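Local coordinates for protein MATE family efflux transporter (Vibrio cholerae, PDB 6IDP) that probably exports drugs and other toxic compounds across the bacterial membrane in exchange for protons, as a multidrug transporter of the MATE family, at residues F320-A325 / V356-G361; L360-I365 / G417-G422; A392-C397 / I412-G417. All coordinates share one frame; numbering follows the deposited sequence.

Contact 1. Residues F320-A325 / V356-G361. With OLC ((2R)-2,3-dihydroxypropyl (9Z)-octadec-9-enoate), chain F; OLC ((2R)-2,3-dihydroxypropyl (9Z)-octadec-9-enoate), chain N.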
ATOM      1  N   PHE A 320     -16.219   9.332   8.081  1.00 31.52           N
ATOM      2  CA  PHE A 320     -15.740   9.862   6.810  1.00 29.55           C
ATOM      3  C   PHE A 320     -16.217   9.026   5.619  1.00 31.85           C
ATOM      4  O   PHE A 320     -16.665   9.574   4.609  1.00 27.28           O
ATOM      5  CB  PHE A 320     -14.210   9.943   6.837  1.00 30.70           C
ATOM      6  CG  PHE A 320     -13.602  10.599   5.633  1.00 31.90           C
ATOM      7  CD1 PHE A 320     -13.765  11.957   5.403  1.00 33.92           C
ATOM      8  CD2 PHE A 320     -12.829   9.862   4.750  1.00 32.89           C
ATOM      9  CE1 PHE A 320     -13.188  12.561   4.297  1.00 37.51           C
ATOM     10  CE2 PHE A 320     -12.249  10.459   3.645  1.00 35.97           C
ATOM     11  CZ  PHE A 320     -12.429  11.810   3.417  1.00 39.31           C
ATOM     12  N   GLN A 321     -16.135   7.703   5.739  1.00 28.08           N
ATOM     13  CA  GLN A 321     -16.587   6.829   4.661  1.00 26.70           C
ATOM     14  C   GLN A 321     -18.115   6.798   4.543  1.00 24.97           C
ATOM     15  O   GLN A 321     -18.645   6.482   3.482  1.00 23.69           O
ATOM     16  CB  GLN A 321     -16.047   5.406   4.852  1.00 30.09           C
ATOM     17  CG  GLN A 321     -14.521   5.301   4.923  1.00 31.08           C
ATOM     18  CD  GLN A 321     -13.822   5.877   3.706  1.00 32.98           C
ATOM     19  OE1 GLN A 321     -14.293   5.736   2.576  1.00 29.13           O
ATOM     20  NE2 GLN A 321     -12.689   6.535   3.935  1.00 29.03           N
ATOM     21  N   LEU A 322     -18.819   7.119   5.626  1.00 30.33           N
ATOM     22  CA  LEU A 322     -20.276   7.220   5.566  1.00 31.38           C
ATOM     23  C   LEU A 322     -20.687   8.412   4.706  1.00 35.35           C
ATOM     24  O   LEU A 322     -21.581   8.304   3.864  1.00 32.94           O
ATOM     25  CB  LEU A 322     -20.885   7.344   6.965  1.00 25.68           C
ATOM     26  CG  LEU A 322     -22.389   7.645   7.037  1.00 31.41           C
ATOM     27  CD1 LEU A 322     -23.202   6.605   6.279  1.00 29.75           C
ATOM     28  CD2 LEU A 322     -22.859   7.730   8.481  1.00 29.61           C
ATOM     29  N   LEU A 323     -20.025   9.545   4.925  1.00 29.90           N
ATOM     30  CA  LEU A 323     -20.272  10.747   4.137  1.00 28.21           C
ATOM     31  C   LEU A 323     -19.984  10.529   2.655  1.00 32.44           C
ATOM     32  O   LEU A 323     -20.789  10.897   1.799  1.00 32.20           O
ATOM     33  CB  LEU A 323     -19.427  11.907   4.657  1.00 27.31           C
ATOM     34  CG  LEU A 323     -19.817  12.416   6.041  1.00 45.62           C
ATOM     35  CD1 LEU A 323     -19.048  13.686   6.366  1.00 50.40           C
ATOM     36  CD2 LEU A 323     -21.320  12.644   6.116  1.00 40.96           C
ATOM     37  N   ILE A 324     -18.827   9.942   2.365  1.00 28.12           N
ATOM     38  CA  ILE A 324     -18.439   9.627   0.997  1.00 31.41           C
ATOM     39  C   ILE A 324     -19.486   8.739   0.324  1.00 32.20           C
ATOM     40  O   ILE A 324     -19.866   8.973  -0.823  1.00 29.62           O
ATOM     41  CB  ILE A 324     -17.061   8.933   0.957  1.00 28.03           C
ATOM     42  CG1 ILE A 324     -15.965   9.915   1.369  1.00 29.44           C
ATOM     43  CG2 ILE A 324     -16.771   8.374  -0.430  1.00 27.09           C
ATOM     44  CD1 ILE A 324     -14.585   9.307   1.373  1.00 31.84           C
ATOM     45  N   ALA A 325     -19.959   7.735   1.056  1.00 28.71           N
ATOM     46  CA  ALA A 325     -20.991   6.836   0.557  1.00 27.98           C
ATOM     47  C   ALA A 325     -22.283   7.588   0.244  1.00 31.70           C
ATOM     48  O   ALA A 325     -22.922   7.338  -0.778  1.00 26.92           O
ATOM     49  CB  ALA A 325     -21.256   5.728   1.562  1.00 23.03           C
ATOM     50  N   VAL A 356     -21.736  -0.842  -2.923  1.00 29.02           N
ATOM     51  CA  VAL A 356     -20.458  -1.111  -2.262  1.00 30.40           C
ATOM     52  C   VAL A 356     -19.904   0.003  -1.342  1.00 31.54           C
ATOM     53  O   VAL A 356     -19.410  -0.308  -0.257  1.00 32.89           O
ATOM     54  CB  VAL A 356     -19.380  -1.462  -3.313  1.00 30.17           C
ATOM     55  CG1 VAL A 356     -18.058  -1.790  -2.642  1.00 33.33           C
ATOM     56  CG2 VAL A 356     -19.840  -2.637  -4.162  1.00 35.08           C
ATOM     57  N   PRO A 357     -19.972   1.289  -1.759  1.00 31.44           N
ATOM     58  CA  PRO A 357     -19.321   2.335  -0.949  1.00 27.06           C
ATOM     59  C   PRO A 357     -19.732   2.399   0.524  1.00 29.76           C
ATOM     60  O   PRO A 357     -18.917   2.802   1.356  1.00 24.57           O
ATOM     61  CB  PRO A 357     -19.737   3.625  -1.660  1.00 27.64           C
ATOM     62  CG  PRO A 357     -19.907   3.222  -3.071  1.00 30.47           C
ATOM     63  CD  PRO A 357     -20.517   1.851  -3.011  1.00 25.87           C
ATOM     64  N   ILE A 358     -20.961   2.012   0.843  1.00 28.17           N
ATOM     65  CA  ILE A 358     -21.435   2.078   2.221  1.00 27.15           C
ATOM     66  C   ILE A 358     -20.704   1.060   3.102  1.00 27.21           C
ATOM     67  O   ILE A 358     -20.742   1.138   4.327  1.00 30.75           O
ATOM     68  CB  ILE A 358     -22.968   1.846   2.293  1.00 26.79           C
ATOM     69  CG1 ILE A 358     -23.516   2.179   3.687  1.00 35.50           C
ATOM     70  CG2 ILE A 358     -23.315   0.427   1.892  1.00 27.78           C
ATOM     71  CD1 ILE A 358     -23.212   3.588   4.145  1.00 24.15           C
ATOM     72  N   SER A 359     -20.014   0.119   2.469  1.00 30.94           N
ATOM     73  CA  SER A 359     -19.284  -0.913   3.197  1.00 34.31           C
ATOM     74  C   SER A 359     -17.810  -0.559   3.377  1.00 29.50           C
ATOM     75  O   SER A 359     -17.073  -1.289   4.038  1.00 27.99           O
ATOM     76  CB  SER A 359     -19.396  -2.260   2.476  1.00 31.03           C
ATOM     77  OG  SER A 359     -18.583  -2.277   1.314  1.00 26.63           O
ATOM     78  N   LEU A 360     -17.383   0.556   2.791  1.00 25.26           N
ATOM     79  CA  LEU A 360     -15.966   0.916   2.794  1.00 31.15           C
ATOM     80  C   LEU A 360     -15.499   1.423   4.164  1.00 31.07           C
ATOM     81  O   LEU A 360     -14.303   1.434   4.453  1.00 33.60           O
ATOM     82  CB  LEU A 360     -15.674   1.960   1.711  1.00 26.84           C
ATOM     83  CG  LEU A 360     -15.894   1.487   0.265  1.00 29.14           C
ATOM     84  CD1 LEU A 360     -15.424   2.529  -0.747  1.00 23.59           C
ATOM     85  CD2 LEU A 360     -15.219   0.140   0.007  1.00 21.19           C
ATOM     86  N   GLY A 361     -16.442   1.833   5.004  1.00 26.61           N
ATOM     87  CA  GLY A 361     -16.122   2.199   6.371  1.00 21.84           C
ATOM     88  C   GLY A 361     -15.662   0.976   7.137  1.00 31.42           C
ATOM     89  O   GLY A 361     -14.650   1.012   7.844  1.00 28.76           O
TER
HETATM   90  C18 OLC F 505     -19.244   3.838   6.967  1.00 62.60           C
HETATM   91  C10 OLC F 505     -20.980   6.574  11.896  1.00 60.06           C
HETATM   92  C9  OLC F 505     -20.163   7.112  12.829  1.00 56.57           C
HETATM   93  C17 OLC F 505     -20.694   3.423   7.079  1.00 68.39           C
HETATM   94  C11 OLC F 505     -21.428   5.128  11.979  1.00 61.27           C
HETATM   95  C8  OLC F 505     -19.661   6.292  13.998  1.00 54.17           C
HETATM   96  C16 OLC F 505     -20.836   2.377   8.161  1.00 66.70           C
HETATM   97  C12 OLC F 505     -22.452   4.847  10.897  1.00 66.19           C
HETATM   98  C15 OLC F 505     -22.301   2.066   8.370  1.00 66.20           C
HETATM   99  C13 OLC F 505     -22.343   3.403  10.453  1.00 70.49           C
HETATM  100  C14 OLC F 505     -22.956   3.234   9.077  1.00 68.84           C
HETATM  101  C18 OLC N 513     -14.803  10.274  -3.808  1.00 58.60           C
HETATM  102  C17 OLC N 513     -14.074  10.131  -2.490  1.00 59.75           C
HETATM  103  C16 OLC N 513     -12.922  11.110  -2.444  1.00 60.78           C
HETATM  104  C12 OLC N 513      -9.207  12.935   0.217  1.00 60.03           C
HETATM  105  C15 OLC N 513     -12.192  10.985  -1.125  1.00 59.86           C
HETATM  106  C13 OLC N 513     -10.410  12.017   0.248  1.00 62.02           C
HETATM  107  C14 OLC N 513     -10.940  11.837  -1.158  1.00 64.49           C
HETATM  108  O   HOH W   1     -17.255   5.065   1.599  1.00 31.96           O

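Contact 2. Residues L360-I365 / G417-G422. With OLC ((2R)-2,3-dihydroxypropyl (9Z)-octadec-9-enoate), chain G.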
ATOM      1  N   LEU A 360     -17.383   0.556   2.791  1.00 25.26           N
ATOM      2  CA  LEU A 360     -15.966   0.916   2.794  1.00 31.15           C
ATOM      3  C   LEU A 360     -15.499   1.423   4.164  1.00 31.07           C
ATOM      4  O   LEU A 360     -14.303   1.434   4.453  1.00 33.60           O
ATOM      5  CB  LEU A 360     -15.674   1.960   1.711  1.00 26.84           C
ATOM      6  CG  LEU A 360     -15.894   1.487   0.265  1.00 29.14           C
ATOM      7  CD1 LEU A 360     -15.424   2.529  -0.747  1.00 23.59           C
ATOM      8  CD2 LEU A 360     -15.219   0.140   0.007  1.00 21.19           C
ATOM      9  N   GLY A 361     -16.442   1.833   5.004  1.00 26.61           N
ATOM     10  CA  GLY A 361     -16.122   2.199   6.371  1.00 21.84           C
ATOM     11  C   GLY A 361     -15.662   0.976   7.137  1.00 31.42           C
ATOM     12  O   GLY A 361     -14.650   1.012   7.844  1.00 28.76           O
ATOM     13  N   ALA A 362     -16.405  -0.114   6.982  1.00 26.79           N
ATOM     14  CA  ALA A 362     -16.073  -1.377   7.628  1.00 24.14           C
ATOM     15  C   ALA A 362     -14.778  -1.966   7.066  1.00 28.33           C
ATOM     16  O   ALA A 362     -13.991  -2.557   7.802  1.00 27.49           O
ATOM     17  CB  ALA A 362     -17.219  -2.362   7.470  1.00 25.13           C
ATOM     18  N   LEU A 363     -14.563  -1.812   5.762  1.00 28.38           N
ATOM     19  CA  LEU A 363     -13.333  -2.290   5.141  1.00 27.32           C
ATOM     20  C   LEU A 363     -12.152  -1.471   5.642  1.00 26.71           C
ATOM     21  O   LEU A 363     -11.075  -2.010   5.905  1.00 25.69           O
ATOM     22  CB  LEU A 363     -13.425  -2.223   3.615  1.00 23.30           C
ATOM     23  CG  LEU A 363     -12.203  -2.695   2.820  1.00 29.73           C
ATOM     24  CD1 LEU A 363     -11.814  -4.115   3.202  1.00 26.37           C
ATOM     25  CD2 LEU A 363     -12.466  -2.601   1.320  1.00 30.68           C
ATOM     26  N   GLY A 364     -12.365  -0.165   5.770  1.00 20.94           N
ATOM     27  CA  GLY A 364     -11.363   0.726   6.323  1.00 20.83           C
ATOM     28  C   GLY A 364     -10.961   0.334   7.734  1.00 24.33           C
ATOM     29  O   GLY A 364      -9.789   0.441   8.098  1.00 26.29           O
ATOM     30  N   ILE A 365     -11.930  -0.119   8.528  1.00 24.52           N
ATOM     31  CA  ILE A 365     -11.654  -0.598   9.881  1.00 29.06           C
ATOM     32  C   ILE A 365     -10.731  -1.812   9.830  1.00 34.71           C
ATOM     33  O   ILE A 365      -9.776  -1.917  10.604  1.00 32.08           O
ATOM     34  CB  ILE A 365     -12.947  -0.973  10.633  1.00 32.04           C
ATOM     35  CG1 ILE A 365     -13.781   0.277  10.931  1.00 33.01           C
ATOM     36  CG2 ILE A 365     -12.619  -1.715  11.928  1.00 28.07           C
ATOM     37  CD1 ILE A 365     -13.081   1.283  11.836  1.00 33.20           C
ATOM     38  N   GLY A 417     -19.605  -9.014   2.725  1.00 32.10           N
ATOM     39  CA  GLY A 417     -18.263  -9.460   3.046  1.00 27.62           C
ATOM     40  C   GLY A 417     -17.439  -8.404   3.756  1.00 32.75           C
ATOM     41  O   GLY A 417     -16.769  -8.696   4.748  1.00 35.53           O
ATOM     42  N   ASN A 418     -17.490  -7.173   3.254  1.00 25.83           N
ATOM     43  CA  ASN A 418     -16.727  -6.081   3.843  1.00 25.04           C
ATOM     44  C   ASN A 418     -17.176  -5.761   5.264  1.00 30.85           C
ATOM     45  O   ASN A 418     -16.351  -5.537   6.148  1.00 31.20           O
ATOM     46  CB  ASN A 418     -16.830  -4.826   2.974  1.00 25.25           C
ATOM     47  CG  ASN A 418     -15.992  -4.920   1.714  1.00 26.75           C
ATOM     48  OD1 ASN A 418     -15.087  -5.748   1.619  1.00 31.32           O
ATOM     49  ND2 ASN A 418     -16.285  -4.064   0.742  1.00 23.85           N
ATOM     50  N   ILE A 419     -18.488  -5.746   5.474  1.00 28.94           N
ATOM     51  CA  ILE A 419     -19.055  -5.430   6.777  1.00 25.23           C
ATOM     52  C   ILE A 419     -18.683  -6.480   7.816  1.00 30.63           C
ATOM     53  O   ILE A 419     -18.280  -6.144   8.934  1.00 31.27           O
ATOM     54  CB  ILE A 419     -20.584  -5.304   6.695  1.00 26.82           C
ATOM     55  CG1 ILE A 419     -20.956  -4.002   5.984  1.00 30.01           C
ATOM     56  CG2 ILE A 419     -21.211  -5.357   8.088  1.00 25.24           C
ATOM     57  CD1 ILE A 419     -22.445  -3.780   5.859  1.00 40.64           C
ATOM     58  N   ILE A 420     -18.814  -7.749   7.439  1.00 29.94           N
ATOM     59  CA  ILE A 420     -18.446  -8.850   8.317  1.00 35.45           C
ATOM     60  C   ILE A 420     -16.959  -8.790   8.668  1.00 35.27           C
ATOM     61  O   ILE A 420     -16.579  -8.950   9.827  1.00 33.62           O
ATOM     62  CB  ILE A 420     -18.772 -10.216   7.677  1.00 36.37           C
ATOM     63  CG1 ILE A 420     -20.285 -10.369   7.496  1.00 39.82           C
ATOM     64  CG2 ILE A 420     -18.226 -11.349   8.526  1.00 39.77           C
ATOM     65  CD1 ILE A 420     -20.709 -11.733   6.984  1.00 39.45           C
ATOM     66  N   ALA A 421     -16.130  -8.538   7.660  1.00 32.27           N
ATOM     67  CA  ALA A 421     -14.682  -8.485   7.833  1.00 30.74           C
ATOM     68  C   ALA A 421     -14.250  -7.388   8.804  1.00 31.10           C
ATOM     69  O   ALA A 421     -13.353  -7.595   9.624  1.00 27.74           O
ATOM     70  CB  ALA A 421     -14.008  -8.286   6.491  1.00 21.73           C
ATOM     71  N   GLY A 422     -14.881  -6.221   8.699  1.00 28.73           N
ATOM     72  CA  GLY A 422     -14.566  -5.107   9.574  1.00 23.72           C
ATOM     73  C   GLY A 422     -14.958  -5.387  11.013  1.00 30.65           C
ATOM     74  O   GLY A 422     -14.228  -5.054  11.950  1.00 31.80           O
TER
HETATM   75  C18 OLC G 506     -18.256  -1.614  11.046  1.00 53.50           C
HETATM   76  C10 OLC G 506     -14.695   2.518  18.079  1.00 30.91           C
HETATM   77  C9  OLC G 506     -15.112   3.434  18.977  1.00 34.69           C
HETATM   78  C17 OLC G 506     -17.628  -2.713  11.875  1.00 54.38           C
HETATM   79  C11 OLC G 506     -15.626   1.394  17.673  1.00 44.54           C
HETATM   80  C16 OLC G 506     -16.450  -2.161  12.649  1.00 46.67           C
HETATM   81  C12 OLC G 506     -15.124   0.713  16.417  1.00 42.41           C
HETATM   82  C15 OLC G 506     -16.912  -1.550  13.955  1.00 43.29           C
HETATM   83  C13 OLC G 506     -16.140  -0.320  15.974  1.00 40.09           C
HETATM   84  C14 OLC G 506     -15.725  -0.907  14.643  1.00 42.46           C

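Contact 3. Residues A392-C397 / I412-G417. With OLC ((2R)-2,3-dihydroxypropyl (9Z)-octadec-9-enoate), chain L.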
ATOM      1  N   ALA A 392     -12.402 -16.179   4.053  1.00 41.11           N
ATOM      2  CA  ALA A 392     -13.541 -16.570   4.880  1.00 41.81           C
ATOM      3  C   ALA A 392     -14.775 -15.715   4.597  1.00 43.07           C
ATOM      4  O   ALA A 392     -15.905 -16.203   4.660  1.00 40.00           O
ATOM      5  CB  ALA A 392     -13.178 -16.491   6.359  1.00 35.93           C
ATOM      6  N   PHE A 393     -14.555 -14.443   4.275  1.00 40.51           N
ATOM      7  CA  PHE A 393     -15.650 -13.482   4.172  1.00 43.01           C
ATOM      8  C   PHE A 393     -15.884 -12.953   2.755  1.00 41.85           C
ATOM      9  O   PHE A 393     -16.957 -13.153   2.187  1.00 44.42           O
ATOM     10  CB  PHE A 393     -15.393 -12.310   5.122  1.00 36.19           C
ATOM     11  CG  PHE A 393     -15.158 -12.730   6.542  1.00 36.28           C
ATOM     12  CD1 PHE A 393     -15.933 -13.722   7.118  1.00 38.69           C
ATOM     13  CD2 PHE A 393     -14.153 -12.145   7.294  1.00 38.04           C
ATOM     14  CE1 PHE A 393     -15.718 -14.117   8.424  1.00 47.72           C
ATOM     15  CE2 PHE A 393     -13.929 -12.537   8.602  1.00 40.70           C
ATOM     16  CZ  PHE A 393     -14.713 -13.524   9.167  1.00 45.89           C
ATOM     17  N   TYR A 394     -14.887 -12.274   2.195  1.00 33.87           N
ATOM     18  CA  TYR A 394     -15.050 -11.568   0.927  1.00 37.44           C
ATOM     19  C   TYR A 394     -15.350 -12.495  -0.250  1.00 36.99           C
ATOM     20  O   TYR A 394     -16.402 -12.386  -0.880  1.00 36.41           O
ATOM     21  CB  TYR A 394     -13.799 -10.743   0.619  1.00 35.26           C
ATOM     22  CG  TYR A 394     -13.975  -9.725  -0.485  1.00 34.99           C
ATOM     23  CD1 TYR A 394     -14.941  -8.734  -0.391  1.00 37.42           C
ATOM     24  CD2 TYR A 394     -13.161  -9.743  -1.610  1.00 35.70           C
ATOM     25  CE1 TYR A 394     -15.103  -7.796  -1.393  1.00 33.77           C
ATOM     26  CE2 TYR A 394     -13.314  -8.807  -2.619  1.00 32.63           C
ATOM     27  CZ  TYR A 394     -14.288  -7.838  -2.503  1.00 33.37           C
ATOM     28  OH  TYR A 394     -14.453  -6.901  -3.496  1.00 50.52           O
ATOM     29  N   LEU A 395     -14.421 -13.397  -0.548  1.00 34.30           N
ATOM     30  CA  LEU A 395     -14.568 -14.291  -1.692  1.00 37.93           C
ATOM     31  C   LEU A 395     -15.774 -15.240  -1.583  1.00 42.90           C
ATOM     32  O   LEU A 395     -16.468 -15.443  -2.576  1.00 40.17           O
ATOM     33  CB  LEU A 395     -13.284 -15.099  -1.911  1.00 42.29           C
ATOM     34  CG  LEU A 395     -12.099 -14.329  -2.501  1.00 48.32           C
ATOM     35  CD1 LEU A 395     -10.889 -15.240  -2.676  1.00 50.49           C
ATOM     36  CD2 LEU A 395     -12.475 -13.676  -3.824  1.00 45.98           C
ATOM     37  N   PRO A 396     -16.028 -15.827  -0.393  1.00 42.84           N
ATOM     38  CA  PRO A 396     -17.239 -16.658  -0.340  1.00 41.92           C
ATOM     39  C   PRO A 396     -18.523 -15.862  -0.573  1.00 41.55           C
ATOM     40  O   PRO A 396     -19.439 -16.374  -1.212  1.00 39.34           O
ATOM     41  CB  PRO A 396     -17.209 -17.231   1.081  1.00 44.33           C
ATOM     42  CG  PRO A 396     -15.784 -17.213   1.462  1.00 39.47           C
ATOM     43  CD  PRO A 396     -15.224 -15.970   0.835  1.00 36.90           C
ATOM     44  N   CYS A 397     -18.586 -14.633  -0.069  1.00 39.78           N
ATOM     45  CA  CYS A 397     -19.778 -13.809  -0.255  1.00 40.12           C
ATOM     46  C   CYS A 397     -19.927 -13.365  -1.710  1.00 40.72           C
ATOM     47  O   CYS A 397     -21.039 -13.295  -2.228  1.00 36.78           O
ATOM     48  CB  CYS A 397     -19.748 -12.592   0.675  1.00 36.94           C
ATOM     49  SG  CYS A 397     -20.209 -12.953   2.393  1.00 42.45           S
ATOM     50  N   ILE A 412     -23.722  -7.161  -3.831  1.00 30.15           N
ATOM     51  CA  ILE A 412     -24.284  -7.376  -2.501  1.00 31.10           C
ATOM     52  C   ILE A 412     -23.332  -8.210  -1.647  1.00 32.86           C
ATOM     53  O   ILE A 412     -23.163  -7.953  -0.450  1.00 34.67           O
ATOM     54  CB  ILE A 412     -25.660  -8.077  -2.570  1.00 32.90           C
ATOM     55  CG1 ILE A 412     -26.659  -7.222  -3.347  1.00 41.46           C
ATOM     56  CG2 ILE A 412     -26.195  -8.359  -1.173  1.00 28.53           C
ATOM     57  CD1 ILE A 412     -26.956  -5.888  -2.699  1.00 48.79           C
ATOM     58  N   GLY A 413     -22.709  -9.205  -2.272  1.00 28.28           N
ATOM     59  CA  GLY A 413     -21.728 -10.036  -1.598  1.00 28.69           C
ATOM     60  C   GLY A 413     -20.551  -9.229  -1.085  1.00 30.63           C
ATOM     61  O   GLY A 413     -20.093  -9.437   0.038  1.00 35.73           O
ATOM     62  N   ALA A 414     -20.063  -8.302  -1.906  1.00 26.72           N
ATOM     63  CA  ALA A 414     -18.951  -7.442  -1.516  1.00 28.99           C
ATOM     64  C   ALA A 414     -19.342  -6.574  -0.326  1.00 29.36           C
ATOM     65  O   ALA A 414     -18.537  -6.332   0.572  1.00 31.17           O
ATOM     66  CB  ALA A 414     -18.510  -6.574  -2.686  1.00 22.31           C
ATOM     67  N   LEU A 415     -20.587  -6.112  -0.330  1.00 32.58           N
ATOM     68  CA  LEU A 415     -21.129  -5.327   0.772  1.00 29.89           C
ATOM     69  C   LEU A 415     -21.148  -6.135   2.066  1.00 27.80           C
ATOM     70  O   LEU A 415     -20.644  -5.687   3.096  1.00 28.32           O
ATOM     71  CB  LEU A 415     -22.539  -4.840   0.431  1.00 30.38           C
ATOM     72  CG  LEU A 415     -23.416  -4.350   1.585  1.00 33.74           C
ATOM     73  CD1 LEU A 415     -22.824  -3.118   2.232  1.00 32.90           C
ATOM     74  CD2 LEU A 415     -24.824  -4.071   1.091  1.00 39.20           C
ATOM     75  N   VAL A 416     -21.736  -7.326   2.005  1.00 28.15           N
ATOM     76  CA  VAL A 416     -21.838  -8.187   3.177  1.00 31.88           C
ATOM     77  C   VAL A 416     -20.457  -8.611   3.663  1.00 36.33           C
ATOM     78  O   VAL A 416     -20.168  -8.560   4.858  1.00 37.43           O
ATOM     79  CB  VAL A 416     -22.685  -9.438   2.883  1.00 32.86           C
ATOM     80  CG1 VAL A 416     -22.663 -10.393   4.071  1.00 27.77           C
ATOM     81  CG2 VAL A 416     -24.112  -9.037   2.543  1.00 32.70           C
ATOM     82  N   GLY A 417     -19.605  -9.014   2.725  1.00 32.10           N
ATOM     83  CA  GLY A 417     -18.263  -9.460   3.046  1.00 27.62           C
ATOM     84  C   GLY A 417     -17.439  -8.404   3.756  1.00 32.75           C
ATOM     85  O   GLY A 417     -16.769  -8.696   4.748  1.00 35.53           O
TER
HETATM   86  C18 OLC L 511     -30.536 -10.821  -1.882  1.00 60.09           C
HETATM   87  C10 OLC L 511     -24.612 -14.102   1.338  1.00 46.32           C
HETATM   88  C17 OLC L 511     -29.839 -10.812  -3.224  1.00 61.72           C
HETATM   89  C11 OLC L 511     -24.077 -12.814   0.753  1.00 48.83           C
HETATM   90  C16 OLC L 511     -28.336 -10.803  -3.032  1.00 61.02           C
HETATM   91  C12 OLC L 511     -24.465 -12.703  -0.707  1.00 49.84           C
HETATM   92  C15 OLC L 511     -27.910 -11.979  -2.178  1.00 61.36           C
HETATM   93  C13 OLC L 511     -25.970 -12.775  -0.854  1.00 55.75           C
HETATM   94  C14 OLC L 511     -26.397 -12.035  -2.104  1.00 57.08           C

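Contact 1. Residues F320-A325 / V356-G361
V356 does not touch segment 320-325, but its carbonyl fixes the turn that follows: its O accepts from both the N and the OG of S359, the OG-to-O separation being 2.7 Å. P357 comes next and points its CB toward helix 303-330, 4.1 Å from A325 CB. Its carbonyl does more. A water lies 2.8 Å from P357 O and 2.7 Å from Q321 O, placed to donate to each of these backbone oxygens, though it has more acceptors in reach than protons. At I358 the backbone lies against the same alanine, A325 CB being 3.7 Å from I358 CA. The I358 side chain sets CG1 anti to its backbone N (chi1 -169°), and this torsion together with chi2 of 56° places CD1 beside L322. The L322 side chain starts out facing away from segment 356-361, yet with CG also anti to N (chi1 172°) and the same chi2 its CD1 comes back to within 3.7 Å of I358 CD1. The two branched chains run alongside each other in the same direction, and the monoolein of chain F touches both. The contact falls where helix 343-355 gives way to helix 360-375, in the C-terminal lobe of the MATE fold. S359 turns from helix 303-330 toward helix 379-435, where N418 also bonds its OG. L360 offers its carbonyl to the aliphatic part of Q321, whose CG lies alongside it, while the leucyl branch extends toward E276 and A279 of helix 263-279. G361 lets the Q321 side chain sit directly on its backbone, its CA being 3.5 Å from Q321 CB. The same CA lies 3.6 Å from the terminal methyl C18 of the chain F monoolein.

Contact 2. Residues L360-I365 / G417-G422
The carboxamide of N418 is the flat group here, and L363 covers one of its faces. L363 CB stands 4.2 Å from N418 CG, almost straight above it, while the two methyl groups reach over the polar end, CD1 to within 4.0 Å of N418 OD1. The side chains cross obliquely. On the other side of the plane Y394 comes in obliquely beside OD1, and both polar atoms are held from elsewhere: ND2 is hydrogen-bonded to S359 OG and OD1 to R389 NH2. These bonds fix the rotation of the amide, and the arginine would probably polarise its carbonyl. L360 brings CD2 loosely toward ND2 from the L363 side. The two helices, 360-375 and the part of 379-435 after its reversal, belong to the C-terminal lobe of the MATE fold, and run in roughly the same direction; the axes of the short segments cross at 37° and approach to 7.4 Å, a close spacing that small residues permit. A362 is one of them: its CB rests on the backbone of the partner helix, 3.5 Å from N418 O and 3.6 Å from I419 CA. G422 is another, with CA alone at this point. That CA approaches A362 O at 3.2 Å, a CH···O contact bent to 123° at the hydrogen and therefore weak. I365 flanks the glycine with CG2, 3.7 Å from G422 O; the I365 side chain also touches C314 and L318 of helix 303-330. The monoolein of chain G lies over this end, touching I365 CG2, G422 O and A362 CB.

Contact 3. Residues A392-C397 / I412-G417
A helical hairpin holds this contact: the range 379-435 is helical throughout, but the chain reverses within it, so that segments 392-397 and 412-417 pack antiparallel in the C-terminal lobe of the MATE transporter. Their short axes make an angle of 167° and come within 8.0 Å. The first arm is irregular, with a wider pi-type turn at 392-394 and a kink at P396, whose N makes no bond to the preceding turn; the second is regular and carries glycine at 413 and 417. C397 faces the first of these. Its CB meets G413 O at 3.2 Å, and in return G413 CA approaches C397 O at 3.4 Å, a CH···O contact of 138° at the hydrogen. With SG anti to its carbonyl carbon (chi1 -78°), the sulfur leans along the partner helix, 3.9 Å from V416 CG1 and close to the backbone N of G417. About one turn before C397, Y394 lies beside G417 of the second arm, the two CA atoms 4.4 Å apart. The tyrosine sets CG anti to its backbone N, which sends the ring toward the second arm until CE1 reaches A414 CB at 3.8 Å, the ring being oblique to the methyl. Beyond the contact, R389 makes a cation-pi interaction with this ring, and S250 of helix 226-259 touches the side chain. F393 contributes its CB, 3.9 Å from G417 O, while its ring departs toward I420 and A424. A monoolein, chain L, runs past C397 O, G413 and I412. Since no conventional hydrogen bond joins the segments, the pairing appears to rest on close backbone approach at the two glycines, on apolar contacts and on the weak CH···O interaction at G413.

How the contacts relate
All three contacts lie on one side of the chain's centre and form a chain of packing from helix 303-330 through helix 360-375 to the hairpin 379-435. Contacts 1 and 2, with centres about 10 Å apart, share L360 and G361 and are joined by a probable hydrogen bond of 3.0 Å between S359 OG and N418 ND2. Contact 2 shares G417 with contact 3, also about 10 Å away between centres; there N418 OD1 lies 3.6 Å from Y394 CD1. Contacts 1 and 3, about 16 Å apart, still meet where S359 CB packs 3.5 Å from L415 CD1. Monoolein chains border all three contacts, and the one of chain F reaches G361, shared by contacts 1 and 2, consistent with a membrane setting.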